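Local coordinates for histidine-containing phosphotransfer protein 2 (Oryza sativa, PDB 1YVI), which relays phosphoryl groups between cytokinin sensor histidine kinases and B-type response regulators in a multistep His-to-Asp phosphorelay, at residues F72-V75 with D76-H80; C98-F101 with R102-Q106; E25-Q28 with Q29-L33; T11-L14 with S15-S19; V119-N122 with D123-L127. All blocks are in the same frame, centred on the assembly; numbering follows the deposited sequence.

Contact 1 of 5, residues F72-V75 with D76-H80; sequences FDKV and DAYVH
Lys74 swings its CG across from its own backbone N (chi1 -165°) and stays extended out to NZ, while the ring of Tyr78 leaves CB on the side of its backbone N (chi1 -88°). One turn apart on helix 72-89, the two side chains thus run alongside each other, pointing the same way. They meet through carbon atoms: Lys74 CE lies 3.7 Å from Tyr78 CE2. A lysine suits the place because its methylenes can follow the ring while its ammonium group carries on past it. Val75 and Val79 occupy a buried face, with Val75 CG1 at 4.3 Å from Val79 CG2, and both pack on helix 92-106. Asp73 and Asp76 belong to a third, polar flank, where one water donates to Asp73 OD1 (3.3 Å) and to Asp76 OD2 (2.7 Å). Asp76 OD1 is engaged separately, in a salt bridge with Arg102. His80, the predicted phosphorylation site, follows one turn on, its N bonded to Asp76 O at 2.9 Å. Since Asp73 OD1 and Asp76 OD2 stand 5.7 Å apart, the shared water and the arginine probably ease the repulsion between the carboxylates and favour an ionised Asp76.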
loop_
_atom_site.group_PDB
_atom_site.type_symbol
_atom_site.label_atom_id
_atom_site.label_comp_id
_atom_site.label_asym_id
_atom_site.label_seq_id
_atom_site.Cartn_x
_atom_site.Cartn_y
_atom_site.Cartn_z
ATOM N N PHE A 72 -4.883 -17.736 13.988
ATOM C CA PHE A 72 -4.155 -17.683 12.731
ATOM C C PHE A 72 -5.067 -17.630 11.503
ATOM O O PHE A 72 -4.679 -17.117 10.473
ATOM C CB PHE A 72 -3.151 -18.866 12.643
ATOM C CG PHE A 72 -1.979 -18.722 13.593
ATOM C CD1 PHE A 72 -0.985 -17.787 13.320
ATOM C CD2 PHE A 72 -1.907 -19.477 14.773
ATOM C CE1 PHE A 72 0.096 -17.588 14.200
ATOM C CE2 PHE A 72 -0.828 -19.309 15.672
ATOM C CZ PHE A 72 0.187 -18.336 15.368
ATOM N N ASP A 73 -6.275 -18.172 11.599
ATOM C CA ASP A 73 -7.215 -18.073 10.475
ATOM C C ASP A 73 -7.607 -16.628 10.208
ATOM O O ASP A 73 -7.703 -16.248 9.058
ATOM C CB ASP A 73 -8.491 -18.846 10.772
ATOM C CG ASP A 73 -8.272 -20.335 10.814
ATOM O OD1 ASP A 73 -7.401 -20.866 10.092
ATOM O OD2 ASP A 73 -9.057 -20.965 11.505
ATOM N N LYS A 74 -7.766 -15.837 11.279
ATOM C CA LYS A 74 -8.126 -14.431 11.178
ATOM C C LYS A 74 -6.942 -13.557 10.746
ATOM O O LYS A 74 -7.081 -12.649 9.906
ATOM C CB LYS A 74 -8.753 -13.942 12.489
ATOM C CG LYS A 74 -9.488 -12.592 12.333
ATOM C CD LYS A 74 -10.193 -12.201 13.655
ATOM C CE LYS A 74 -10.870 -10.799 13.543
ATOM N NZ LYS A 74 -11.868 -10.577 14.664
ATOM N N VAL A 75 -5.753 -13.854 11.250
ATOM C CA VAL A 75 -4.559 -13.260 10.643
ATOM C C VAL A 75 -4.480 -13.450 9.144
ATOM O O VAL A 75 -4.223 -12.509 8.372
ATOM C CB VAL A 75 -3.256 -13.795 11.368
ATOM C CG1 VAL A 75 -1.970 -13.139 10.733
ATOM C CG2 VAL A 75 -3.358 -13.470 12.900
ATOM N N ASP A 76 -4.658 -14.672 8.711
ATOM C CA ASP A 76 -4.548 -15.028 7.311
ATOM C C ASP A 76 -5.622 -14.244 6.522
ATOM O O ASP A 76 -5.346 -13.681 5.457
ATOM C CB ASP A 76 -4.779 -16.541 7.242
ATOM C CG ASP A 76 -4.236 -17.197 5.997
ATOM O OD1 ASP A 76 -3.659 -16.559 5.107
ATOM O OD2 ASP A 76 -4.438 -18.423 5.893
ATOM N N ALA A 77 -6.846 -14.225 7.034
ATOM C CA ALA A 77 -7.946 -13.439 6.399
ATOM C C ALA A 77 -7.584 -11.952 6.292
ATOM O O ALA A 77 -7.851 -11.386 5.260
ATOM C CB ALA A 77 -9.248 -13.590 7.187
ATOM N N TYR A 78 -7.042 -11.315 7.360
ATOM C CA TYR A 78 -6.627 -9.892 7.262
ATOM C C TYR A 78 -5.507 -9.657 6.264
ATOM O O TYR A 78 -5.516 -8.679 5.511
ATOM C CB TYR A 78 -6.139 -9.332 8.590
ATOM C CG TYR A 78 -7.253 -8.757 9.431
ATOM C CD1 TYR A 78 -7.955 -7.626 9.033
ATOM C CD2 TYR A 78 -7.545 -9.296 10.647
ATOM C CE1 TYR A 78 -8.963 -7.077 9.852
ATOM C CE2 TYR A 78 -8.545 -8.775 11.454
ATOM C CZ TYR A 78 -9.226 -7.650 11.064
ATOM O OH TYR A 78 -10.236 -7.227 11.874
ATOM N N VAL A 79 -4.512 -10.537 6.284
ATOM C CA VAL A 79 -3.427 -10.471 5.291
ATOM C C VAL A 79 -4.009 -10.598 3.860
ATOM O O VAL A 79 -3.581 -9.944 2.934
ATOM C CB VAL A 79 -2.340 -11.581 5.631
ATOM C CG1 VAL A 79 -1.357 -11.781 4.477
ATOM C CG2 VAL A 79 -1.635 -11.146 6.967
ATOM N N HIS A 80 -4.996 -11.466 3.691
ATOM C CA HIS A 80 -5.593 -11.670 2.389
ATOM C C HIS A 80 -6.301 -10.383 1.956
ATOM O O HIS A 80 -6.240 -9.996 0.810
ATOM C CB HIS A 80 -6.624 -12.821 2.493
ATOM C CG HIS A 80 -7.301 -13.159 1.192
ATOM N ND1 HIS A 80 -8.575 -12.712 0.875
ATOM C CD2 HIS A 80 -6.875 -13.886 0.123
ATOM C CE1 HIS A 80 -8.892 -13.122 -0.347
ATOM N NE2 HIS A 80 -7.889 -13.860 -0.814
HETATM O O HOH W 1 -5.870 -20.219 7.289
#

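Contact 2 of 5, residues C98-F101 with R102-Q106; sequences CMQF and RQFCQ
Phe101 and Phe104, three residues apart near the end of helix 92-106 in the HPt four-helix bundle, turn their rings in different directions. Phe101 places CG on the far side of CB from its backbone N (chi1 -164°), sending its ring toward Cys113, Ala116 and Val120 of helix 110-142, with Arg102 N near the ring plane at its edge. The Phe104 ring instead leans back along its own helix (chi1 -47°): CD2 comes 3.6 Å from Phe101 O and 3.9 Å from Phe101 CA, and CE2 stands 4.2 Å from Gln100 CG. A phenylalanine fits here because it can lie on the backbone of the preceding turn and still touch Ala116. A serine in place of Phe104 would probably remove the apolar cover from the CG of Gln100 and one of the two aromatic contacts with Ala116, opening a gap there. The backbone beneath tightens: Gln103 N bonds to Gln100 O at 3.0 Å, three residues back, while Arg102 N makes only weak bonds, to Cys98 O and Met99 O. Arg102 rests its aliphatic root on this turn, CB being 3.7 Å from Met99 O. The small, buried Cys105 faces helix 72-89, and its SG lies 4.1 Å from Phe101 O.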
loop_
_atom_site.group_PDB
_atom_site.type_symbol
_atom_site.label_atom_id
_atom_site.label_comp_id
_atom_site.label_asym_id
_atom_site.label_seq_id
_atom_site.Cartn_x
_atom_site.Cartn_y
_atom_site.Cartn_z
ATOM N N CYS A 98 2.498 -10.040 1.503
ATOM C CA CYS A 98 1.250 -10.722 1.992
ATOM C C CYS A 98 1.113 -12.181 1.518
ATOM O O CYS A 98 0.635 -13.054 2.249
ATOM C CB CYS A 98 -0.022 -9.932 1.555
ATOM S SG CYS A 98 -0.096 -8.361 2.490
ATOM N N MET A 99 1.491 -12.419 0.268
ATOM C CA MET A 99 1.466 -13.750 -0.309
ATOM C C MET A 99 2.316 -14.709 0.494
ATOM O O MET A 99 1.883 -15.823 0.842
ATOM C CB MET A 99 1.925 -13.670 -1.760
ATOM C CG MET A 99 0.809 -13.130 -2.646
ATOM S SD MET A 99 1.272 -12.724 -4.334
ATOM C CE MET A 99 1.610 -14.329 -5.032
ATOM N N GLN A 100 3.511 -14.264 0.836
ATOM C CA GLN A 100 4.475 -15.129 1.543
ATOM C C GLN A 100 3.966 -15.333 2.979
ATOM O O GLN A 100 4.114 -16.381 3.598
ATOM C CB GLN A 100 5.853 -14.414 1.568
ATOM C CG GLN A 100 6.929 -15.160 2.387
ATOM C CD GLN A 100 8.349 -15.084 1.785
ATOM O OE1 GLN A 100 8.882 -14.000 1.481
ATOM N NE2 GLN A 100 8.974 -16.250 1.634
ATOM N N PHE A 101 3.315 -14.289 3.476
ATOM C CA PHE A 101 2.875 -14.176 4.866
ATOM C C PHE A 101 1.947 -15.334 5.219
ATOM O O PHE A 101 1.950 -15.811 6.369
ATOM C CB PHE A 101 2.225 -12.761 5.005
ATOM C CG PHE A 101 2.026 -12.253 6.409
ATOM C CD1 PHE A 101 1.622 -13.085 7.457
ATOM C CD2 PHE A 101 2.143 -10.882 6.664
ATOM C CE1 PHE A 101 1.383 -12.560 8.750
ATOM C CE2 PHE A 101 1.895 -10.354 7.985
ATOM C CZ PHE A 101 1.529 -11.193 9.012
ATOM N N ARG A 102 1.167 -15.835 4.242
ATOM C CA ARG A 102 0.271 -17.006 4.486
ATOM C C ARG A 102 0.974 -18.234 5.084
ATOM O O ARG A 102 0.372 -19.026 5.827
ATOM C CB ARG A 102 -0.388 -17.512 3.186
ATOM C CG ARG A 102 -1.395 -16.544 2.541
ATOM C CD ARG A 102 -2.492 -17.274 1.735
ATOM N NE ARG A 102 -3.454 -17.929 2.606
ATOM C CZ ARG A 102 -4.087 -19.066 2.330
ATOM N NH1 ARG A 102 -3.893 -19.685 1.163
ATOM N NH2 ARG A 102 -4.923 -19.592 3.233
ATOM N N GLN A 103 2.204 -18.480 4.638
ATOM C CA GLN A 103 2.939 -19.669 5.110
ATOM C C GLN A 103 3.094 -19.661 6.656
ATOM O O GLN A 103 2.962 -20.694 7.280
ATOM C CB GLN A 103 4.299 -19.763 4.429
ATOM C CG GLN A 103 5.073 -21.015 4.809
ATOM C CD GLN A 103 4.381 -22.261 4.343
ATOM O OE1 GLN A 103 4.073 -22.381 3.168
ATOM N NE2 GLN A 103 4.135 -23.209 5.263
ATOM N N PHE A 104 3.391 -18.507 7.234
ATOM C CA PHE A 104 3.515 -18.359 8.702
ATOM C C PHE A 104 2.216 -18.610 9.432
ATOM O O PHE A 104 2.229 -19.064 10.566
ATOM C CB PHE A 104 4.154 -17.020 9.054
ATOM C CG PHE A 104 5.382 -16.736 8.232
ATOM C CD1 PHE A 104 6.487 -17.648 8.258
ATOM C CD2 PHE A 104 5.440 -15.646 7.406
ATOM C CE1 PHE A 104 7.581 -17.433 7.473
ATOM C CE2 PHE A 104 6.563 -15.416 6.586
ATOM C CZ PHE A 104 7.643 -16.325 6.628
ATOM N N CYS A 105 1.081 -18.308 8.787
ATOM C CA CYS A 105 -0.260 -18.676 9.337
ATOM C C CYS A 105 -0.482 -20.156 9.291
ATOM O O CYS A 105 -0.919 -20.740 10.271
ATOM C CB CYS A 105 -1.377 -17.985 8.557
ATOM S SG CYS A 105 -1.338 -16.205 8.798
ATOM N N GLN A 106 -0.100 -20.779 8.179
ATOM C CA GLN A 106 -0.152 -22.229 8.078
ATOM C C GLN A 106 0.770 -22.927 9.064
ATOM O O GLN A 106 0.414 -23.974 9.605
ATOM C CB GLN A 106 0.204 -22.674 6.660
ATOM C CG GLN A 106 0.518 -24.170 6.596
ATOM C CD GLN A 106 0.445 -24.747 5.198
ATOM O OE1 GLN A 106 1.161 -24.319 4.283
ATOM N NE2 GLN A 106 -0.433 -25.737 5.024
#

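Contact 3 of 5, residues E25-Q28 with Q29-L33; sequences EQFQ and QLQML
Gln29 runs alongside Gln26 and Glu25, its CG set beside its own backbone N (chi1 -76°) and the chain extended beyond. Gln29 CB lies 3.7 Å from Gln26 O, and its CG is equally far from Glu25 O. Further out, Gln29 OE1 passes 4.1 Å from Glu25 CG. On the other branch, Gln29 NE2 ends 2.9 Å from Gln26 OE1. The two amides stand at right angles, although the side chains run alongside each other. All this lies on the polar flank of helix 25-34, a short helix that packs against both helix 2-19 and helix 42-65. An alanine in place of Gln29 would probably leave the Gln26 amide without its neighbour and freer to turn. Glutamine suits this flank, since its methylenes lie against the helix while its amide lies next to that of Gln26. Elsewhere the character changes: Phe27 and the buried Leu30 cross at about a right angle, CD1 to CD1 4.0 Å, and Met32 brings its CE to 3.4 Å from Gln28 OE1.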
loop_
_atom_site.group_PDB
_atom_site.type_symbol
_atom_site.label_atom_id
_atom_site.label_comp_id
_atom_site.label_asym_id
_atom_site.label_seq_id
_atom_site.Cartn_x
_atom_site.Cartn_y
_atom_site.Cartn_z
ATOM N N GLU A 25 1.435 -2.207 -12.977
ATOM C CA GLU A 25 0.413 -1.787 -13.970
ATOM C C GLU A 25 -0.937 -1.419 -13.370
ATOM O O GLU A 25 -1.657 -0.606 -13.948
ATOM C CB GLU A 25 0.227 -2.856 -15.080
ATOM C CG GLU A 25 -0.412 -4.178 -14.541
ATOM C CD GLU A 25 -0.220 -5.382 -15.456
ATOM O OE1 GLU A 25 -0.289 -5.219 -16.712
ATOM O OE2 GLU A 25 -0.020 -6.502 -14.907
ATOM N N GLN A 26 -1.316 -2.017 -12.235
ATOM C CA GLN A 26 -2.625 -1.719 -11.657
ATOM C C GLN A 26 -2.668 -0.242 -11.266
ATOM O O GLN A 26 -3.715 0.344 -11.255
ATOM C CB GLN A 26 -2.972 -2.615 -10.456
ATOM C CG GLN A 26 -2.962 -4.083 -10.814
ATOM C CD GLN A 26 -3.881 -4.344 -11.992
ATOM O OE1 GLN A 26 -4.991 -3.792 -12.055
ATOM N NE2 GLN A 26 -3.419 -5.160 -12.950
ATOM N N PHE A 27 -1.531 0.343 -10.913
ATOM C CA PHE A 27 -1.543 1.749 -10.512
ATOM C C PHE A 27 -1.704 2.634 -11.771
ATOM O O PHE A 27 -2.396 3.678 -11.756
ATOM C CB PHE A 27 -0.270 2.114 -9.742
ATOM C CG PHE A 27 -0.217 3.543 -9.340
ATOM C CD1 PHE A 27 -0.963 4.007 -8.229
ATOM C CD2 PHE A 27 0.545 4.434 -10.057
ATOM C CE1 PHE A 27 -0.946 5.341 -7.869
ATOM C CE2 PHE A 27 0.566 5.790 -9.704
ATOM C CZ PHE A 27 -0.177 6.243 -8.605
ATOM N N GLN A 28 -1.027 2.231 -12.837
ATOM C CA GLN A 28 -1.214 2.867 -14.141
ATOM C C GLN A 28 -2.709 2.858 -14.539
ATOM O O GLN A 28 -3.245 3.889 -14.927
ATOM C CB GLN A 28 -0.302 2.221 -15.182
ATOM C CG GLN A 28 -0.396 2.847 -16.553
ATOM C CD GLN A 28 -0.808 1.815 -17.586
ATOM O OE1 GLN A 28 -2.011 1.562 -17.794
ATOM N NE2 GLN A 28 0.187 1.187 -18.229
ATOM N N GLN A 29 -3.388 1.738 -14.345
ATOM C CA GLN A 29 -4.831 1.652 -14.632
ATOM C C GLN A 29 -5.727 2.578 -13.799
ATOM O O GLN A 29 -6.769 2.999 -14.287
ATOM C CB GLN A 29 -5.328 0.214 -14.534
ATOM C CG GLN A 29 -4.921 -0.658 -15.756
ATOM C CD GLN A 29 -4.925 -2.158 -15.447
ATOM O OE1 GLN A 29 -4.095 -2.913 -15.964
ATOM N NE2 GLN A 29 -5.856 -2.593 -14.599
ATOM N N LEU A 30 -5.320 2.902 -12.561
ATOM C CA LEU A 30 -6.021 3.901 -11.740
ATOM C C LEU A 30 -5.971 5.251 -12.419
ATOM O O LEU A 30 -6.940 6.014 -12.375
ATOM C CB LEU A 30 -5.376 4.102 -10.361
ATOM C CG LEU A 30 -5.520 3.069 -9.264
ATOM C CD1 LEU A 30 -4.925 3.682 -8.009
ATOM C CD2 LEU A 30 -6.990 2.740 -9.080
ATOM N N GLN A 31 -4.812 5.572 -12.985
ATOM C CA GLN A 31 -4.681 6.844 -13.670
ATOM C C GLN A 31 -5.600 6.836 -14.910
ATOM O O GLN A 31 -6.159 7.881 -15.264
ATOM C CB GLN A 31 -3.223 7.112 -14.035
ATOM C CG GLN A 31 -2.265 6.784 -12.879
ATOM C CD GLN A 31 -1.134 7.766 -12.742
ATOM O OE1 GLN A 31 -0.004 7.505 -13.218
ATOM N NE2 GLN A 31 -1.415 8.924 -12.090
ATOM N N MET A 32 -5.768 5.663 -15.527
ATOM C CA MET A 32 -6.671 5.499 -16.692
ATOM C C MET A 32 -8.128 5.624 -16.284
ATOM O O MET A 32 -8.909 6.249 -17.001
ATOM C CB MET A 32 -6.488 4.142 -17.419
ATOM C CG MET A 32 -5.140 3.920 -18.112
ATOM S SD MET A 32 -4.258 5.439 -18.588
ATOM C CE MET A 32 -2.566 4.809 -18.688
ATOM N N LEU A 33 -8.486 4.987 -15.157
ATOM C CA LEU A 33 -9.804 5.107 -14.555
ATOM C C LEU A 33 -10.208 6.554 -14.376
ATOM O O LEU A 33 -11.333 6.922 -14.723
ATOM C CB LEU A 33 -9.862 4.363 -13.225
ATOM C CG LEU A 33 -10.562 2.987 -13.260
ATOM C CD1 LEU A 33 -10.664 2.421 -14.664
ATOM C CD2 LEU A 33 -9.957 1.953 -12.306
#

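Contact 4 of 5, residues T11-L14 with S15-S19; sequences TALL and SSMFS
Leu13 and Leu14 meet Ser16, Met17 and Phe18 one turn on in a local contact within helix 2-19, near the end that leads to helix 25-34. The apolar part centres on Met17, which bends at its last torsion and sets SD 3.9 Å from Leu13 CG and 4.2 Å from Leu14 CD2, crossing both leucines at a slant. An unbranched, flexible methionine suits a buried position that serves two leucines and also faces Lys130 and Phe131 of helix 110-142. Leu13 shares that side, touching Lys130 and Met134, whereas Leu14 and Phe18 turn to helix 25-34. The Phe18 ring meets the backbone by its edge: CD1 comes 3.1 Å from Leu14 O, which lies near the ring plane and also accepts from Phe18 N. On the more polar flank Ser16 has its OG between backbone N and carbonyl carbon (chi1 82°), a turn that carries the hydroxyl back to Leu13 O at 2.9 Å. The same oxygen takes the bond from Met17 N at 3.0 Å, with the donor in the carbonyl plane. Serine is thus well placed at this partly exposed site, for its small side chain folds onto the helix. Leu13 O is gripped by two donors, and the Ser16 hydroxyl proton is spent inside the helix, which probably leaves that group little freedom to rotate.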
loop_
_atom_site.group_PDB
_atom_site.type_symbol
_atom_site.label_atom_id
_atom_site.label_comp_id
_atom_site.label_asym_id
_atom_site.label_seq_id
_atom_site.Cartn_x
_atom_site.Cartn_y
_atom_site.Cartn_z
ATOM N N THR A 11 5.335 14.133 -12.551
ATOM C CA THR A 11 5.740 13.150 -13.550
ATOM C C THR A 11 7.008 12.426 -13.096
ATOM O O THR A 11 7.114 11.192 -13.199
ATOM C CB THR A 11 5.998 13.861 -14.909
ATOM O OG1 THR A 11 4.751 14.389 -15.359
ATOM C CG2 THR A 11 6.580 12.902 -15.970
ATOM N N ALA A 12 7.967 13.213 -12.597
ATOM C CA ALA A 12 9.201 12.678 -12.074
ATOM C C ALA A 12 8.937 11.697 -10.927
ATOM O O ALA A 12 9.470 10.583 -10.907
ATOM C CB ALA A 12 10.115 13.810 -11.616
ATOM N N LEU A 13 8.135 12.114 -9.959
ATOM C CA LEU A 13 7.770 11.196 -8.846
ATOM C C LEU A 13 7.117 9.899 -9.315
ATOM O O LEU A 13 7.568 8.814 -8.926
ATOM C CB LEU A 13 6.848 11.878 -7.848
ATOM C CG LEU A 13 6.368 11.035 -6.656
ATOM C CD1 LEU A 13 7.555 10.669 -5.753
ATOM C CD2 LEU A 13 5.392 11.863 -5.875
ATOM N N LEU A 14 6.032 9.995 -10.091
ATOM C CA LEU A 14 5.372 8.786 -10.624
ATOM C C LEU A 14 6.335 7.890 -11.397
ATOM O O LEU A 14 6.315 6.657 -11.224
ATOM C CB LEU A 14 4.163 9.119 -11.514
ATOM C CG LEU A 14 3.068 9.954 -10.852
ATOM C CD1 LEU A 14 2.131 10.549 -11.921
ATOM C CD2 LEU A 14 2.354 9.115 -9.821
ATOM N N SER A 15 7.180 8.474 -12.247
ATOM C CA SER A 15 8.118 7.654 -13.003
ATOM C C SER A 15 9.074 6.872 -12.066
ATOM O O SER A 15 9.335 5.678 -12.249
ATOM C CB SER A 15 8.872 8.510 -14.028
ATOM O OG SER A 15 10.200 8.062 -14.198
ATOM N N SER A 16 9.568 7.532 -11.044
ATOM C CA SER A 16 10.456 6.855 -10.110
ATOM C C SER A 16 9.709 5.764 -9.285
ATOM O O SER A 16 10.303 4.764 -8.897
ATOM C CB SER A 16 11.139 7.887 -9.215
ATOM O OG SER A 16 10.257 8.248 -8.156
ATOM N N MET A 17 8.429 5.968 -8.982
ATOM C CA MET A 17 7.677 4.922 -8.274
ATOM C C MET A 17 7.636 3.636 -9.117
ATOM O O MET A 17 7.786 2.554 -8.575
ATOM C CB MET A 17 6.289 5.395 -7.929
ATOM C CG MET A 17 6.302 6.459 -6.850
ATOM S SD MET A 17 4.812 7.443 -6.861
ATOM C CE MET A 17 3.554 6.201 -6.624
ATOM N N PHE A 18 7.412 3.767 -10.434
ATOM C CA PHE A 18 7.379 2.599 -11.295
ATOM C C PHE A 18 8.810 2.066 -11.497
ATOM O O PHE A 18 9.026 0.834 -11.542
ATOM C CB PHE A 18 6.795 2.872 -12.707
ATOM C CG PHE A 18 5.302 3.080 -12.752
ATOM C CD1 PHE A 18 4.758 4.367 -12.599
ATOM C CD2 PHE A 18 4.437 2.007 -13.003
ATOM C CE1 PHE A 18 3.343 4.602 -12.661
ATOM C CE2 PHE A 18 3.021 2.209 -13.070
ATOM C CZ PHE A 18 2.481 3.504 -12.893
ATOM N N SER A 19 9.778 2.963 -11.678
ATOM C CA SER A 19 11.132 2.481 -12.036
ATOM C C SER A 19 11.807 1.821 -10.834
ATOM O O SER A 19 12.667 0.926 -11.005
ATOM C CB SER A 19 12.007 3.587 -12.678
ATOM O OG SER A 19 12.374 4.509 -11.696
#

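Contact 5 of 5, residues V119-N122 with D123-L127; sequences VVRN and DFYDL
Val119 begins this stretch of helix 110-142, the long last helix, which contributes to the HPt four-helix bundle, and lies side by side with Asp123. Its CG1 is 3.9 Å from Asp123 OD2, and the bond from Asp123 N to Val119 O is almost straight, at 173°. The methyl offers the carboxylate only a van der Waals contact; Asp123 OD2 is hydrogen-bonded to Thr97 OG1 on helix 92-106. Val120 comes next and is buried among Ile58, Thr97 and Phe101; a compact branched residue fits between two neighbouring helices. Val120 O accepts from Phe124 N at 2.8 Å, with Phe124 CB 3.2 Å away, at the root of an aromatic side chain that reaches Ala54 of helix 42-65. Arg121 touches the same helix through Ile58 and Ala62, and its long chain lets the charged end run on beyond them. Arg121 O receives Tyr125 N at 2.7 Å. Tyr125 keeps CG beside its own N (chi1 -75°), which swings the ring back over that turn until CD2 is 3.1 Å from Arg121 O. One face of this ring also has Phe124 CD2 over its centre, 3.9 Å above the plane. Asn122 closes the segment on an exposed flank, where polar residues suit the solvent. Asn122 O accepts from Asp126 N and, at 2.8 Å, from a water that also donates to Asp126 OD1 at 2.7 Å.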
loop_
_atom_site.group_PDB
_atom_site.type_symbol
_atom_site.label_atom_id
_atom_site.label_comp_id
_atom_site.label_asym_id
_atom_site.label_seq_id
_atom_site.Cartn_x
_atom_site.Cartn_y
_atom_site.Cartn_z
ATOM N N VAL A 119 8.029 -6.634 7.707
ATOM C CA VAL A 119 8.320 -6.407 6.281
ATOM C C VAL A 119 7.109 -5.690 5.609
ATOM O O VAL A 119 7.284 -4.815 4.712
ATOM C CB VAL A 119 8.716 -7.766 5.524
ATOM C CG1 VAL A 119 9.004 -7.514 4.033
ATOM C CG2 VAL A 119 9.963 -8.519 6.259
ATOM N N VAL A 120 5.898 -6.092 5.987
ATOM C CA VAL A 120 4.705 -5.391 5.460
ATOM C C VAL A 120 4.821 -3.891 5.778
ATOM O O VAL A 120 4.600 -3.005 4.919
ATOM C CB VAL A 120 3.390 -5.974 5.974
ATOM C CG1 VAL A 120 2.143 -5.037 5.562
ATOM C CG2 VAL A 120 3.161 -7.416 5.439
ATOM N N ARG A 121 5.236 -3.581 6.996
ATOM C CA ARG A 121 5.341 -2.183 7.370
ATOM C C ARG A 121 6.424 -1.527 6.524
ATOM O O ARG A 121 6.210 -0.429 5.990
ATOM C CB ARG A 121 5.711 -2.078 8.840
ATOM C CG ARG A 121 4.532 -2.201 9.760
ATOM C CD ARG A 121 4.952 -1.757 11.200
ATOM N NE ARG A 121 3.883 -2.162 12.091
ATOM C CZ ARG A 121 3.855 -3.323 12.768
ATOM N NH1 ARG A 121 4.877 -4.166 12.697
ATOM N NH2 ARG A 121 2.813 -3.599 13.554
ATOM N N ASN A 122 7.573 -2.212 6.358
ATOM C CA ASN A 122 8.695 -1.630 5.540
ATOM C C ASN A 122 8.176 -1.235 4.145
ATOM O O ASN A 122 8.370 -0.094 3.699
ATOM C CB ASN A 122 9.841 -2.633 5.400
ATOM C CG ASN A 122 10.545 -2.888 6.742
ATOM O OD1 ASN A 122 10.265 -2.208 7.737
ATOM N ND2 ASN A 122 11.437 -3.878 6.766
ATOM N N ASP A 123 7.515 -2.177 3.472
ATOM C CA ASP A 123 7.015 -1.938 2.097
ATOM C C ASP A 123 5.884 -0.909 2.072
ATOM O O ASP A 123 5.827 -0.086 1.176
ATOM C CB ASP A 123 6.510 -3.265 1.485
ATOM C CG ASP A 123 7.681 -4.237 1.121
ATOM O OD1 ASP A 123 8.810 -3.800 0.759
ATOM O OD2 ASP A 123 7.431 -5.432 1.170
ATOM N N PHE A 124 5.001 -0.947 3.078
ATOM C CA PHE A 124 3.916 0.038 3.158
ATOM C C PHE A 124 4.484 1.446 3.372
ATOM O O PHE A 124 4.034 2.418 2.745
ATOM C CB PHE A 124 2.949 -0.319 4.303
ATOM C CG PHE A 124 1.930 0.735 4.572
ATOM C CD1 PHE A 124 0.998 1.071 3.581
ATOM C CD2 PHE A 124 1.922 1.425 5.762
ATOM C CE1 PHE A 124 0.049 2.071 3.810
ATOM C CE2 PHE A 124 0.995 2.448 5.992
ATOM C CZ PHE A 124 0.056 2.748 5.017
ATOM N N TYR A 125 5.431 1.590 4.294
ATOM C CA TYR A 125 5.975 2.935 4.555
ATOM C C TYR A 125 6.787 3.504 3.406
ATOM O O TYR A 125 6.820 4.741 3.242
ATOM C CB TYR A 125 6.734 3.005 5.919
ATOM C CG TYR A 125 5.696 3.024 7.048
ATOM C CD1 TYR A 125 4.913 4.185 7.269
ATOM C CD2 TYR A 125 5.435 1.884 7.825
ATOM C CE1 TYR A 125 3.915 4.241 8.268
ATOM C CE2 TYR A 125 4.386 1.924 8.856
ATOM C CZ TYR A 125 3.657 3.092 9.047
ATOM O OH TYR A 125 2.675 3.156 10.008
ATOM N N ASP A 126 7.505 2.644 2.673
ATOM C CA ASP A 126 8.210 3.097 1.450
ATOM C C ASP A 126 7.206 3.655 0.475
ATOM O O ASP A 126 7.430 4.714 -0.100
ATOM C CB ASP A 126 8.860 1.950 0.670
ATOM C CG ASP A 126 10.230 1.534 1.215
ATOM O OD1 ASP A 126 10.766 2.233 2.103
ATOM O OD2 ASP A 126 10.718 0.472 0.766
ATOM N N LEU A 127 6.128 2.916 0.219
ATOM C CA LEU A 127 5.160 3.445 -0.743
ATOM C C LEU A 127 4.371 4.632 -0.149
ATOM O O LEU A 127 4.046 5.605 -0.858
ATOM C CB LEU A 127 4.195 2.337 -1.214
ATOM C CG LEU A 127 3.210 2.671 -2.328
ATOM C CD1 LEU A 127 3.936 3.058 -3.621
ATOM C CD2 LEU A 127 2.406 1.434 -2.631
HETATM O O HOH W 2 10.216 1.808 4.680
#

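Along the chain the order is contact 4, contact 3, contact 1, contact 2, contact 5, each within a single helix. Contacts 1 and 2 sit on successive helices, 72-89 and 92-106, with centres 9 Å apart, and are joined by packing as well as a salt bridge. Contact 2 also touches contact 5, on helix 110-142, through Phe101 and Val120; these three belong to the HPt domain. Contacts 3 and 4 form a second pair, centres 13 Å apart, where Phe18 and Leu14 pack on Phe27. The segment with the predicted phosphohistidine lies on the opposite side of the chain's centre from contact 4, with nearest atoms of contacts 1 and 4 about 20 Å apart.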